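Local atomic coordinates of putative adhesin (Komagataella phaffii, PDB entry 5FX8), a protein that is a putative cell-wall adhesin that may mediate cell-cell interaction, contacting other proteins through salt bridges and hydrogen bonds. Residues Val195-Phe209 with Ser222-Gly234. Residues are numbered along the deposited sequence; the frame is centred on the assembly and turned at random.
Sequences VKYAVGSSLNEFGDF and SSGEWIPITPASG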
loop_
_atom_site.group_PDB
_atom_site.type_symbol
_atom_site.label_atom_id
_atom_site.label_comp_id
_atom_site.label_asym_id
_atom_site.label_seq_id
_atom_site.Cartn_x
_atom_site.Cartn_y
_atom_site.Cartn_z
ATOM N N VAL C 195 8.574 25.737 -33.777
ATOM C CA VAL C 195 7.992 24.399 -33.774
ATOM C C VAL C 195 6.974 24.346 -32.645
ATOM O O VAL C 195 7.263 24.762 -31.523
ATOM C CB VAL C 195 9.076 23.319 -33.606
ATOM C CG1 VAL C 195 8.508 21.934 -33.843
ATOM C CG2 VAL C 195 10.225 23.563 -34.547
ATOM N N LYS C 196 5.776 23.873 -32.943
ATOM C CA LYS C 196 4.687 23.951 -31.986
ATOM C C LYS C 196 3.752 22.779 -32.240
ATOM O O LYS C 196 3.859 22.079 -33.247
ATOM C CB LYS C 196 3.957 25.300 -32.080
ATOM C CG LYS C 196 3.299 25.541 -33.412
ATOM C CD LYS C 196 2.634 26.890 -33.523
ATOM C CE LYS C 196 1.987 27.024 -34.881
ATOM N NZ LYS C 196 1.350 28.340 -35.105
ATOM N N TYR C 197 2.850 22.538 -31.299
ATOM C CA TYR C 197 1.890 21.469 -31.490
ATOM C C TYR C 197 0.591 21.858 -30.812
ATOM O O TYR C 197 0.539 22.779 -30.007
ATOM C CB TYR C 197 2.415 20.124 -30.969
ATOM C CG TYR C 197 2.324 19.944 -29.467
ATOM C CD1 TYR C 197 3.329 20.408 -28.626
ATOM C CD2 TYR C 197 1.238 19.298 -28.896
ATOM C CE1 TYR C 197 3.246 20.252 -27.261
ATOM C CE2 TYR C 197 1.143 19.133 -27.545
ATOM C CZ TYR C 197 2.149 19.610 -26.715
ATOM O OH TYR C 197 2.046 19.433 -25.345
ATOM N N ALA C 198 -0.468 21.150 -31.170
ATOM C CA ALA C 198 -1.762 21.355 -30.566
ATOM C C ALA C 198 -2.498 20.035 -30.593
ATOM O O ALA C 198 -2.197 19.159 -31.394
ATOM C CB ALA C 198 -2.556 22.422 -31.307
ATOM N N VAL C 199 -3.474 19.899 -29.708
ATOM C CA VAL C 199 -4.330 18.725 -29.664
ATOM C C VAL C 199 -5.771 19.211 -29.675
ATOM O O VAL C 199 -6.194 19.912 -28.754
ATOM C CB VAL C 199 -4.065 17.857 -28.423
ATOM C CG1 VAL C 199 -4.845 16.582 -28.510
ATOM C CG2 VAL C 199 -2.598 17.545 -28.271
ATOM N N GLY C 200 -6.518 18.854 -30.712
ATOM C CA GLY C 200 -7.899 19.260 -30.839
ATOM C C GLY C 200 -8.815 18.054 -30.875
ATOM O O GLY C 200 -8.412 16.962 -31.270
ATOM N N SER C 201 -10.054 18.261 -30.452
ATOM C CA SER C 201 -11.032 17.192 -30.433
ATOM C C SER C 201 -12.324 17.515 -31.164
ATOM O O SER C 201 -13.159 16.622 -31.312
ATOM C CB SER C 201 -11.372 16.817 -28.991
ATOM O OG SER C 201 -11.767 17.979 -28.286
ATOM N N SER C 202 -12.521 18.743 -31.621
ATOM C CA SER C 202 -13.765 19.105 -32.285
ATOM C C SER C 202 -13.857 18.542 -33.703
ATOM O O SER C 202 -14.528 17.531 -33.933
ATOM C CB SER C 202 -13.890 20.613 -32.352
ATOM O OG SER C 202 -12.981 21.075 -33.335
ATOM N N LEU C 203 -13.195 19.209 -34.650
ATOM C CA LEU C 203 -13.234 18.903 -36.082
ATOM C C LEU C 203 -14.532 19.390 -36.702
ATOM O O LEU C 203 -15.613 19.121 -36.172
ATOM C CB LEU C 203 -13.059 17.410 -36.376
ATOM C CG LEU C 203 -11.753 16.789 -35.921
ATOM C CD1 LEU C 203 -11.473 15.525 -36.695
ATOM C CD2 LEU C 203 -10.624 17.782 -36.080
ATOM N N ASN C 204 -14.432 20.107 -37.822
ATOM C CA ASN C 204 -15.591 20.589 -38.558
ATOM C C ASN C 204 -16.020 19.560 -39.597
ATOM O O ASN C 204 -15.609 18.401 -39.570
ATOM C CB ASN C 204 -15.295 21.942 -39.195
ATOM C CG ASN C 204 -14.127 21.903 -40.153
ATOM O OD1 ASN C 204 -13.859 20.897 -40.816
ATOM N ND2 ASN C 204 -13.420 23.011 -40.229
ATOM N N GLU C 205 -16.861 19.966 -40.539
ATOM C CA GLU C 205 -17.376 18.964 -41.458
ATOM C C GLU C 205 -16.321 18.517 -42.460
ATOM O O GLU C 205 -16.481 17.466 -43.082
ATOM C CB GLU C 205 -18.625 19.488 -42.155
ATOM C CG GLU C 205 -18.496 20.908 -42.659
ATOM C CD GLU C 205 -19.614 21.301 -43.624
ATOM O OE1 GLU C 205 -20.525 20.476 -43.866
ATOM O OE2 GLU C 205 -19.578 22.436 -44.147
ATOM N N PHE C 206 -15.230 19.266 -42.601
ATOM C CA PHE C 206 -14.113 18.865 -43.439
ATOM C C PHE C 206 -12.977 18.254 -42.641
ATOM O O PHE C 206 -11.865 18.134 -43.161
ATOM C CB PHE C 206 -13.601 20.053 -44.236
ATOM C CG PHE C 206 -14.368 20.308 -45.487
ATOM C CD1 PHE C 206 -14.204 19.489 -46.579
ATOM C CD2 PHE C 206 -15.238 21.374 -45.575
ATOM C CE1 PHE C 206 -14.886 19.715 -47.728
ATOM C CE2 PHE C 206 -15.933 21.608 -46.734
ATOM C CZ PHE C 206 -15.750 20.777 -47.816
ATOM N N GLY C 207 -13.234 17.866 -41.397
ATOM C CA GLY C 207 -12.227 17.182 -40.611
ATOM C C GLY C 207 -11.133 18.064 -40.059
ATOM O O GLY C 207 -10.132 17.544 -39.579
ATOM N N ASP C 208 -11.298 19.381 -40.087
ATOM C CA ASP C 208 -10.238 20.311 -39.740
ATOM C C ASP C 208 -10.561 21.045 -38.444
ATOM O O ASP C 208 -11.687 21.023 -37.954
ATOM C CB ASP C 208 -10.013 21.320 -40.870
ATOM C CG ASP C 208 -8.574 21.773 -40.972
ATOM O OD1 ASP C 208 -7.771 21.443 -40.068
ATOM O OD2 ASP C 208 -8.244 22.469 -41.958
ATOM N N PHE C 209 -9.539 21.682 -37.882
ATOM C CA PHE C 209 -9.676 22.470 -36.672
ATOM C C PHE C 209 -8.595 23.531 -36.698
ATOM O O PHE C 209 -7.562 23.369 -37.349
ATOM C CB PHE C 209 -9.585 21.606 -35.403
ATOM C CG PHE C 209 -8.224 21.017 -35.150
ATOM C CD1 PHE C 209 -7.790 19.910 -35.850
ATOM C CD2 PHE C 209 -7.389 21.562 -34.204
ATOM C CE1 PHE C 209 -6.553 19.373 -35.619
ATOM C CE2 PHE C 209 -6.155 21.030 -33.980
ATOM C CZ PHE C 209 -5.741 19.931 -34.690
ATOM N N SER C 222 -13.089 21.631 -27.642
ATOM C CA SER C 222 -12.979 22.377 -28.890
ATOM C C SER C 222 -11.615 22.141 -29.575
ATOM O O SER C 222 -10.957 21.114 -29.382
ATOM C CB SER C 222 -13.192 23.888 -28.642
ATOM O OG SER C 222 -14.450 24.186 -28.048
ATOM N N SER C 223 -11.222 23.099 -30.410
ATOM C CA SER C 223 -9.872 23.127 -30.946
ATOM C C SER C 223 -8.878 23.299 -29.804
ATOM O O SER C 223 -9.241 23.621 -28.671
ATOM C CB SER C 223 -9.742 24.262 -31.953
ATOM O OG SER C 223 -10.279 25.458 -31.415
ATOM N N GLY C 224 -7.615 23.073 -30.097
ATOM C CA GLY C 224 -6.596 23.059 -29.070
ATOM C C GLY C 224 -5.971 24.417 -28.854
ATOM O O GLY C 224 -6.520 25.459 -29.219
ATOM N N GLU C 225 -4.790 24.396 -28.259
ATOM C CA GLU C 225 -3.986 25.592 -28.079
ATOM C C GLU C 225 -2.587 25.307 -28.595
ATOM O O GLU C 225 -2.002 24.271 -28.262
ATOM C CB GLU C 225 -3.947 26.008 -26.611
ATOM C CG GLU C 225 -3.391 27.396 -26.365
ATOM C CD GLU C 225 -4.013 28.071 -25.147
ATOM O OE1 GLU C 225 -5.042 27.570 -24.639
ATOM O OE2 GLU C 225 -3.477 29.108 -24.699
ATOM N N TRP C 226 -2.052 26.218 -29.403
ATOM C CA TRP C 226 -0.687 26.067 -29.872
ATOM C C TRP C 226 0.292 26.115 -28.708
ATOM O O TRP C 226 0.289 27.056 -27.913
ATOM C CB TRP C 226 -0.344 27.152 -30.881
ATOM C CG TRP C 226 -0.919 26.966 -32.261
ATOM C CD1 TRP C 226 -1.676 27.856 -32.946
ATOM C CD2 TRP C 226 -0.764 25.832 -33.114
ATOM N NE1 TRP C 226 -2.000 27.358 -34.169
ATOM C CE2 TRP C 226 -1.451 26.116 -34.305
ATOM C CE3 TRP C 226 -0.107 24.608 -32.992
ATOM C CZ2 TRP C 226 -1.506 25.227 -35.361
ATOM C CZ3 TRP C 226 -0.156 23.730 -34.041
ATOM C CH2 TRP C 226 -0.857 24.038 -35.211
ATOM N N ILE C 227 1.147 25.103 -28.626
ATOM C CA ILE C 227 2.120 24.949 -27.556
ATOM C C ILE C 227 3.502 24.871 -28.195
ATOM O O ILE C 227 3.791 23.930 -28.932
ATOM C CB ILE C 227 1.830 23.697 -26.710
ATOM C CG1 ILE C 227 0.461 23.816 -26.054
ATOM C CG2 ILE C 227 2.904 23.467 -25.658
ATOM C CD1 ILE C 227 -0.005 22.543 -25.482
ATOM N N PRO C 228 4.388 25.821 -27.945
ATOM C CA PRO C 228 5.717 25.757 -28.549
ATOM C C PRO C 228 6.521 24.587 -28.002
ATOM O O PRO C 228 6.266 24.059 -26.920
ATOM C CB PRO C 228 6.340 27.100 -28.160
ATOM C CG PRO C 228 5.620 27.521 -26.938
ATOM C CD PRO C 228 4.249 26.942 -27.000
ATOM N N ILE C 229 7.506 24.177 -28.781
ATOM C CA ILE C 229 8.362 23.054 -28.467
ATOM C C ILE C 229 9.779 23.604 -28.420
ATOM O O ILE C 229 10.280 24.120 -29.423
ATOM C CB ILE C 229 8.232 21.937 -29.510
ATOM C CG1 ILE C 229 6.866 21.270 -29.461
ATOM C CG2 ILE C 229 9.303 20.910 -29.354
ATOM C CD1 ILE C 229 6.720 20.230 -30.521
ATOM N N THR C 230 10.411 23.544 -27.256
ATOM C CA THR C 230 11.758 24.059 -27.116
ATOM C C THR C 230 12.593 22.949 -26.520
ATOM O O THR C 230 12.045 21.887 -26.234
ATOM C CB THR C 230 11.788 25.293 -26.236
ATOM O OG1 THR C 230 11.831 24.890 -24.863
ATOM C CG2 THR C 230 10.558 26.108 -26.489
ATOM N N PRO C 231 13.907 23.114 -26.372
ATOM C CA PRO C 231 14.676 22.103 -25.633
ATOM C C PRO C 231 14.165 21.878 -24.230
ATOM O O PRO C 231 14.212 20.749 -23.736
ATOM C CB PRO C 231 16.091 22.685 -25.624
ATOM C CG PRO C 231 16.158 23.475 -26.864
ATOM C CD PRO C 231 14.791 24.034 -27.109
ATOM N N ALA C 232 13.650 22.913 -23.582
ATOM C CA ALA C 232 13.257 22.807 -22.194
ATOM C C ALA C 232 11.921 22.118 -22.003
ATOM O O ALA C 232 11.501 21.939 -20.859
ATOM C CB ALA C 232 13.205 24.189 -21.547
ATOM N N SER C 233 11.232 21.733 -23.060
ATOM C CA SER C 233 9.877 21.259 -22.868
ATOM C C SER C 233 9.869 19.808 -22.397
ATOM O O SER C 233 10.736 19.008 -22.751
ATOM C CB SER C 233 9.064 21.448 -24.143
ATOM O OG SER C 233 9.741 20.933 -25.244
ATOM N N GLY C 234 8.907 19.492 -21.543
ATOM C CA GLY C 234 8.727 18.160 -21.026
ATOM C C GLY C 234 7.617 17.413 -21.727
ATOM O O GLY C 234 7.166 17.779 -22.817
HETATM O O HOH W 1 10.415 25.731 -31.494
HETATM O O HOH W 2 -3.408 21.974 -27.619
#
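Tyr197 and Ile227 form an antiparallel hydrogen-bonded pair, bonded in both directions: Ile227 N reaches Tyr197 O at 2.8 Å, and Tyr197 N reaches Ile227 O at 2.9 Å. Two residues along in each segment, Ile229 N donates to Val195 O (2.8 Å). Toward Gly200 a water accepts from both Val199 N and Glu225 N, and farther on Ser201 N points almost straight at Ser222 O, 3.2 Å away. Strand 227-228 is a short antiparallel edge strand, zipped onto strand 189-200 at one border of a five-stranded sheet in the second cohesin-like domain.

On one face of this sheet Lys196 lies over the indole of Trp226. With CG set between backbone N and carbonyl carbon (chi1 63°) and the rest of the chain extended, Lys196 CE sits 3.6 Å from the centroid of the Trp226 six-membered ring (CH-pi), and Lys196 NZ lies 3.6 Å from that of its five-membered ring, 7° off the normal, a cation-pi contact. Ala198 CB touches Trp226 CE3.

The other face carries Tyr197. Ile227 CB lies over one face of the Tyr197 ring, with Ile227 CG2 3.6 Å from Tyr197 CE1, and Ile229 CG1 meets the ring edge at CD1. Ile229 packs on Phe240, Leu249 and Phe251 of the facing sheet.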